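PDB 2QMI: Pbp related beta-lactamase from Pyrococcus abyssi, which probably acts as a serine peptidase of the penicillin-binding protein and beta-lactamase family, assembled as a self-compartmentalizing octamer. Local coordinates for residues Y40-V43 against E44-L47; L80-P83 against V84-V88; I215-K218 against E219-V223. All coordinates share one frame; numbering follows the deposited sequence.

How the contacts relate
All three contacts are local turns within the beta-lactamase-like part of the chain, and none is fully buried. Contact 1 (40-47) is partly buried, and a second subunit packs on it, accepting hydrogen bonds from Tyr-40 and Arg-46. Contact 3 (215-223) lies nearby, with centres about 16 Å apart, yet it is a surface hairpin whose tip is held by a network of charged side chains. Tyr-214, just before it, reaches across to Val-43 and Glu-44 of contact 1. Contact 2 (80-88) is a surface loop on the opposite side of the chain's centre from contact 3, free of subunit contacts; a Phe-87 ring flanked by Asp-82 and Lys-86, over short helical backbone, replaces the others' antiparallel pairing.

Contact 1 of 3, residues Y40-V43 against E44-L47; sequences YRNV and EARL
The guanidinium of Arg-41 lies over the side chain of Leu-47, with CB of Leu-47 beneath the centre of the flat group, 3.7 Å from Arg-41 CZ. Arg-41 CG is flanked by both backbone N and C (chi1 65°), and the chain then runs extended to NE, which forms a salt bridge with Asp-209, while NH2 bonds to the carbonyl of Pro-48. Leu-47 O takes two backbone bonds, from Arg-41 N at 2.6 Å and from Asn-42 N, which makes Arg-41 and Asn-42 a classic beta bulge; Leu-47 N returns a bond to Asn-42 O at 2.9 Å. Across the pair, Arg-46 and Leu-47 both face Asn-42, a G1 bulge that closes the type I turn from Val-43 to Arg-46. Asn-42 steadies this turn with its side chain: OD1 accepts a nearly straight bond from Ala-45 N at 2.6 Å. Val-43 O is gripped from opposite faces of its plane, by Arg-46 N and by Arg-46 NH1 at 2.7 Å, the carbonyl oxygen lying in the guanidinium plane. NH2 of Arg-46 continues to the carbonyls of Pro-226 and Met-124 of the second subunit, and Tyr-40 OH to Tyr-229 O of that subunit.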
loop_
_atom_site.group_PDB
_atom_site.type_symbol
_atom_site.label_atom_id
_atom_site.label_comp_id
_atom_site.label_asym_id
_atom_site.label_seq_id
_atom_site.Cartn_x
_atom_site.Cartn_y
_atom_site.Cartn_z
ATOM N N TYR A 40 30.505 -6.581 20.605
ATOM C CA TYR A 40 30.585 -7.935 20.090
ATOM C C TYR A 40 31.275 -8.023 18.725
ATOM O O TYR A 40 31.109 -7.146 17.875
ATOM C CB TYR A 40 29.163 -8.515 20.012
ATOM C CG TYR A 40 28.472 -8.626 21.356
ATOM C CD1 TYR A 40 28.564 -9.793 22.111
ATOM C CD2 TYR A 40 27.767 -7.551 21.896
ATOM C CE1 TYR A 40 27.978 -9.888 23.371
ATOM C CE2 TYR A 40 27.172 -7.633 23.164
ATOM C CZ TYR A 40 27.287 -8.807 23.895
ATOM O OH TYR A 40 26.752 -8.898 25.159
ATOM N N ARG A 41 32.071 -9.068 18.529
ATOM C CA ARG A 41 32.731 -9.272 17.242
ATOM C C ARG A 41 31.734 -10.018 16.342
ATOM O O ARG A 41 31.859 -10.032 15.116
ATOM C CB ARG A 41 34.037 -10.067 17.403
ATOM C CG ARG A 41 33.914 -11.506 17.891
ATOM C CD ARG A 41 35.301 -12.155 17.862
ATOM N NE ARG A 41 35.312 -13.585 18.183
ATOM C CZ ARG A 41 35.376 -14.095 19.411
ATOM N NH1 ARG A 41 35.381 -15.411 19.576
ATOM N NH2 ARG A 41 35.446 -13.305 20.473
ATOM N N ASN A 42 30.745 -10.636 16.980
ATOM C CA ASN A 42 29.679 -11.344 16.289
ATOM C C ASN A 42 28.429 -11.256 17.158
ATOM O O ASN A 42 28.394 -11.813 18.250
ATOM C CB ASN A 42 30.027 -12.811 16.060
ATOM C CG ASN A 42 28.920 -13.556 15.322
ATOM O OD1 ASN A 42 27.784 -13.657 15.809
ATOM N ND2 ASN A 42 29.241 -14.069 14.132
ATOM N N VAL A 43 27.405 -10.564 16.663
ATOM C CA VAL A 43 26.163 -10.382 17.414
ATOM C C VAL A 43 25.303 -11.637 17.555
ATOM O O VAL A 43 24.924 -11.999 18.668
ATOM C CB VAL A 43 25.305 -9.252 16.796
ATOM C CG1 VAL A 43 23.995 -9.114 17.550
ATOM C CG2 VAL A 43 26.070 -7.940 16.839
ATOM N N GLU A 44 24.993 -12.292 16.434
ATOM C CA GLU A 44 24.174 -13.504 16.446
ATOM C C GLU A 44 24.698 -14.527 17.445
ATOM O O GLU A 44 23.927 -15.145 18.179
ATOM C CB GLU A 44 24.150 -14.165 15.059
ATOM C CG GLU A 44 23.408 -13.407 13.967
ATOM C CD GLU A 44 24.126 -12.152 13.512
ATOM O OE1 GLU A 44 25.379 -12.164 13.441
ATOM O OE2 GLU A 44 23.435 -11.157 13.206
ATOM N N ALA A 45 26.019 -14.706 17.446
ATOM C CA ALA A 45 26.691 -15.661 18.327
ATOM C C ALA A 45 27.091 -15.054 19.669
ATOM O O ALA A 45 27.657 -15.743 20.522
ATOM C CB ALA A 45 27.924 -16.221 17.630
ATOM N N ARG A 46 26.806 -13.768 19.845
ATOM C CA ARG A 46 27.130 -13.063 21.084
ATOM C C ARG A 46 28.585 -13.225 21.535
ATOM O O ARG A 46 28.849 -13.458 22.710
ATOM C CB ARG A 46 26.201 -13.513 22.224
ATOM C CG ARG A 46 24.753 -13.044 22.129
ATOM C CD ARG A 46 23.855 -14.108 21.516
ATOM N NE ARG A 46 22.446 -13.735 21.631
ATOM C CZ ARG A 46 21.864 -12.773 20.921
ATOM N NH1 ARG A 46 22.571 -12.085 20.032
ATOM N NH2 ARG A 46 20.585 -12.487 21.118
ATOM N N LEU A 47 29.524 -13.106 20.602
ATOM C CA LEU A 47 30.949 -13.216 20.927
ATOM C C LEU A 47 31.512 -11.794 21.044
ATOM O O LEU A 47 31.284 -10.948 20.179
ATOM C CB LEU A 47 31.693 -13.998 19.839
ATOM C CG LEU A 47 31.277 -15.460 19.614
ATOM C CD1 LEU A 47 31.873 -15.969 18.324
ATOM C CD2 LEU A 47 31.719 -16.318 20.783
#

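Contact 2 of 3, residues L80-P83 against V84-V88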
loop_
_atom_site.group_PDB
_atom_site.type_symbol
_atom_site.label_atom_id
_atom_site.label_comp_id
_atom_site.label_asym_id
_atom_site.label_seq_id
_atom_site.Cartn_x
_atom_site.Cartn_y
_atom_site.Cartn_z
ATOM N N LEU A 80 62.246 4.402 -8.165
ATOM C CA LEU A 80 60.974 5.073 -7.921
ATOM C C LEU A 80 60.557 5.937 -9.110
ATOM O O LEU A 80 59.389 6.283 -9.247
ATOM C CB LEU A 80 61.066 5.958 -6.676
ATOM C CG LEU A 80 61.304 5.283 -5.326
ATOM C CD1 LEU A 80 61.421 6.352 -4.244
ATOM C CD2 LEU A 80 60.154 4.315 -5.009
ATOM N N ASP A 81 61.514 6.285 -9.962
ATOM C CA ASP A 81 61.232 7.114 -11.129
ATOM C C ASP A 81 60.942 6.312 -12.404
ATOM O O ASP A 81 60.693 6.900 -13.453
ATOM C CB ASP A 81 62.399 8.074 -11.387
ATOM C CG ASP A 81 62.559 9.108 -10.287
ATOM O OD1 ASP A 81 61.704 10.019 -10.198
ATOM O OD2 ASP A 81 63.533 9.009 -9.501
ATOM N N ASP A 82 60.976 4.983 -12.315
ATOM C CA ASP A 82 60.714 4.130 -13.480
ATOM C C ASP A 82 59.254 4.110 -13.932
ATOM O O ASP A 82 58.336 4.073 -13.110
ATOM C CB ASP A 82 61.125 2.678 -13.205
ATOM C CG ASP A 82 62.619 2.485 -13.175
ATOM O OD1 ASP A 82 63.326 3.139 -13.972
ATOM O OD2 ASP A 82 63.084 1.658 -12.365
ATOM N N PRO A 83 59.023 4.109 -15.254
ATOM C CA PRO A 83 57.668 4.085 -15.817
ATOM C C PRO A 83 56.979 2.755 -15.500
ATOM O O PRO A 83 57.603 1.697 -15.556
ATOM C CB PRO A 83 57.911 4.249 -17.314
ATOM C CG PRO A 83 59.235 4.998 -17.371
ATOM C CD PRO A 83 60.026 4.284 -16.317
ATOM N N VAL A 84 55.694 2.813 -15.173
ATOM C CA VAL A 84 54.934 1.610 -14.852
ATOM C C VAL A 84 54.920 0.625 -16.025
ATOM O O VAL A 84 54.669 -0.570 -15.834
ATOM C CB VAL A 84 53.479 1.962 -14.474
ATOM C CG1 VAL A 84 52.708 0.700 -14.109
ATOM C CG2 VAL A 84 53.477 2.960 -13.320
ATOM N N GLU A 85 55.185 1.134 -17.230
ATOM C CA GLU A 85 55.216 0.300 -18.436
ATOM C C GLU A 85 56.416 -0.658 -18.423
ATOM O O GLU A 85 56.441 -1.649 -19.154
ATOM C CB GLU A 85 55.268 1.172 -19.704
ATOM C CG GLU A 85 54.111 2.158 -19.856
ATOM C CD GLU A 85 54.100 2.859 -21.213
ATOM O OE1 GLU A 85 55.203 3.115 -21.767
ATOM O OE2 GLU A 85 52.989 3.166 -21.719
ATOM N N LYS A 86 57.415 -0.368 -17.599
ATOM C CA LYS A 86 58.578 -1.248 -17.522
ATOM C C LYS A 86 58.245 -2.572 -16.829
ATOM O O LYS A 86 58.959 -3.559 -16.995
ATOM C CB LYS A 86 59.718 -0.563 -16.768
ATOM C CG LYS A 86 60.717 -1.548 -16.171
ATOM C CD LYS A 86 61.913 -0.860 -15.523
ATOM C CE LYS A 86 62.905 -0.393 -16.572
ATOM N NZ LYS A 86 64.216 -0.063 -15.948
ATOM N N PHE A 87 57.156 -2.593 -16.067
ATOM C CA PHE A 87 56.766 -3.792 -15.318
ATOM C C PHE A 87 55.372 -4.318 -15.648
ATOM O O PHE A 87 55.065 -5.485 -15.383
ATOM C CB PHE A 87 56.815 -3.491 -13.819
ATOM C CG PHE A 87 58.050 -2.760 -13.388
ATOM C CD1 PHE A 87 59.235 -3.445 -13.154
ATOM C CD2 PHE A 87 58.034 -1.377 -13.242
ATOM C CE1 PHE A 87 60.391 -2.767 -12.780
ATOM C CE2 PHE A 87 59.191 -0.685 -12.869
ATOM C CZ PHE A 87 60.370 -1.384 -12.639
ATOM N N VAL A 88 54.521 -3.462 -16.207
ATOM C CA VAL A 88 53.159 -3.869 -16.518
ATOM C C VAL A 88 52.802 -3.598 -17.966
ATOM O O VAL A 88 53.071 -2.517 -18.490
ATOM C CB VAL A 88 52.141 -3.139 -15.597
ATOM C CG1 VAL A 88 50.733 -3.674 -15.836
ATOM C CG2 VAL A 88 52.545 -3.313 -14.132
#
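Asp-82 places its CB at the edge of the Phe-87 ring, close to the ring plane, with 3.9 Å between Asp-82 CB and Phe-87 CE2. The two side chains meet at about a right angle, and the carboxylate plane is turned 56° from that of the ring. The same carboxylate faces the ammonium group of Lys-86 in a long salt bridge, OD1 of Asp-82 to NZ of Lys-86 at 3.9 Å, so the attraction is probably modest. Lys-86 also covers the aromatic group: its CG stands 3.5 Å above the centre of one face of the Phe-87 ring. From there the chain stays extended as far as CD and then bends (chi3 -78°), which brings NZ round to the acid.

The backbone sets up this cluster. Residues 84-86 form a short helical turn after Pro-83, without the regular bonds of a helix. Its first i to i+3 bond runs from Lys-86 N to Pro-83 O at 2.9 Å, nearly straight at the hydrogen, although the donor stands above the carbonyl plane. Val-84 O then accepts from both Phe-87 N and Val-88 N, the latter at 2.9 Å. Asp-82 is itself fixed from outside, its OD2 accepting from Ser-79 N; Glu-85 makes a salt bridge with Arg-93.

The turn is surface packing in the loop between helix 61-74 and helix 101-105. Phe-87 packs on Ile-171, Lys-174 and Val-175 of helix 162-176, Leu-80 on helix 61-74, and Val-84 on Leu-104 of helix 101-105.

Contact 3 of 3, residues I215-K218 against E219-V223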
loop_
_atom_site.group_PDB
_atom_site.type_symbol
_atom_site.label_atom_id
_atom_site.label_comp_id
_atom_site.label_asym_id
_atom_site.label_seq_id
_atom_site.Cartn_x
_atom_site.Cartn_y
_atom_site.Cartn_z
ATOM N N ILE A 215 26.779 -4.228 8.158
ATOM C CA ILE A 215 26.318 -3.117 7.348
ATOM C C ILE A 215 24.972 -2.752 7.956
ATOM O O ILE A 215 24.178 -3.631 8.266
ATOM C CB ILE A 215 26.116 -3.547 5.878
ATOM C CG1 ILE A 215 27.464 -3.888 5.248
ATOM C CG2 ILE A 215 25.430 -2.450 5.095
ATOM C CD1 ILE A 215 28.416 -2.720 5.182
ATOM N N LEU A 216 24.726 -1.463 8.142
ATOM C CA LEU A 216 23.467 -1.001 8.724
ATOM C C LEU A 216 22.497 -0.704 7.579
ATOM O O LEU A 216 22.803 0.123 6.715
ATOM C CB LEU A 216 23.738 0.262 9.542
ATOM C CG LEU A 216 22.817 0.681 10.691
ATOM C CD1 LEU A 216 22.756 -0.418 11.738
ATOM C CD2 LEU A 216 23.351 1.970 11.313
ATOM N N ASP A 217 21.343 -1.377 7.549
ATOM C CA ASP A 217 20.391 -1.122 6.463
ATOM C C ASP A 217 19.604 0.170 6.660
ATOM O O ASP A 217 19.760 0.852 7.675
ATOM C CB ASP A 217 19.430 -2.310 6.224
ATOM C CG ASP A 217 18.463 -2.558 7.374
ATOM O OD1 ASP A 217 17.940 -1.587 7.961
ATOM O OD2 ASP A 217 18.200 -3.746 7.671
ATOM N N LYS A 218 18.786 0.515 5.668
ATOM C CA LYS A 218 17.993 1.742 5.715
ATOM C C LYS A 218 16.969 1.735 6.839
ATOM O O LYS A 218 16.543 2.795 7.310
ATOM C CB LYS A 218 17.311 1.992 4.357
ATOM C CG LYS A 218 17.019 0.736 3.547
ATOM C CD LYS A 218 16.764 1.081 2.073
ATOM C CE LYS A 218 16.663 -0.182 1.190
ATOM N NZ LYS A 218 15.607 -1.131 1.685
ATOM N N GLU A 219 16.581 0.540 7.268
ATOM C CA GLU A 219 15.633 0.394 8.362
ATOM C C GLU A 219 16.408 0.431 9.694
ATOM O O GLU A 219 15.850 0.170 10.763
ATOM C CB GLU A 219 14.865 -0.929 8.218
ATOM C CG GLU A 219 13.986 -1.035 6.958
ATOM C CD GLU A 219 14.782 -1.064 5.640
ATOM O OE1 GLU A 219 15.653 -1.951 5.474
ATOM O OE2 GLU A 219 14.522 -0.201 4.754
ATOM N N GLY A 220 17.699 0.753 9.618
ATOM C CA GLY A 220 18.521 0.836 10.816
ATOM C C GLY A 220 18.857 -0.494 11.472
ATOM O O GLY A 220 19.083 -0.563 12.683
ATOM N N ARG A 221 18.904 -1.560 10.681
ATOM C CA ARG A 221 19.217 -2.881 11.218
ATOM C C ARG A 221 20.628 -3.274 10.805
ATOM O O ARG A 221 21.053 -2.996 9.684
ATOM C CB ARG A 221 18.202 -3.907 10.703
ATOM C CG ARG A 221 16.752 -3.487 10.989
ATOM C CD ARG A 221 15.702 -4.348 10.267
ATOM N NE ARG A 221 15.879 -4.352 8.816
ATOM C CZ ARG A 221 14.880 -4.461 7.937
ATOM N NH1 ARG A 221 13.619 -4.569 8.356
ATOM N NH2 ARG A 221 15.143 -4.471 6.635
ATOM N N LEU A 222 21.361 -3.888 11.731
ATOM C CA LEU A 222 22.719 -4.340 11.463
ATOM C C LEU A 222 22.619 -5.664 10.717
ATOM O O LEU A 222 22.039 -6.625 11.220
ATOM C CB LEU A 222 23.482 -4.541 12.779
ATOM C CG LEU A 222 23.953 -3.290 13.531
ATOM C CD1 LEU A 222 24.399 -3.667 14.930
ATOM C CD2 LEU A 222 25.092 -2.620 12.751
ATOM N N VAL A 223 23.183 -5.706 9.517
ATOM C CA VAL A 223 23.150 -6.905 8.689
ATOM C C VAL A 223 24.554 -7.468 8.523
ATOM O O VAL A 223 25.450 -6.785 8.034
ATOM C CB VAL A 223 22.586 -6.593 7.288
ATOM C CG1 VAL A 223 22.494 -7.876 6.471
ATOM C CG2 VAL A 223 21.229 -5.914 7.410
#
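A beta hairpin joins strands 213-216 and 222-225 through a type I turn from Asp-217 to Gly-220, and the carboxylate of Asp-217 organises its tip. OD1 of Asp-217 accepts from Arg-221 N at 2.9 Å, from above the carboxylate plane, and weakly from Glu-219 N. OD2 receives Arg-221 NE at 2.7 Å on its syn side, in a salt bridge where the two flat groups stand 85° apart. A chi1 of 67° tucks the Asp-217 carboxylate in over its own backbone, facing the N-H groups of Glu-219 and Arg-221. The guanidinium of Arg-221 has CB of Glu-219 over one face, and its NH2 forms a salt bridge with Glu-219 OE1 at 2.8 Å. Since OE1 comes near Asp-217 OD1, the shared arginine probably offsets the repulsion between the two acids.

Below the tip the strands pair antiparallel. Ile-215 and Val-223 are a hydrogen-bonded pair, with Val-223 N to Ile-215 O at 2.6 Å, and Asp-217 N bonds to Arg-221 O. Leu-216 and Leu-222 form the non-hydrogen-bonded pair, CD1 of Leu-216 pressed tightly on CD2 of Leu-222 at 3.4 Å. Leu-222 also packs on Trp-130 of the second subunit, and Glu-219 on Arg-395 of the fourth.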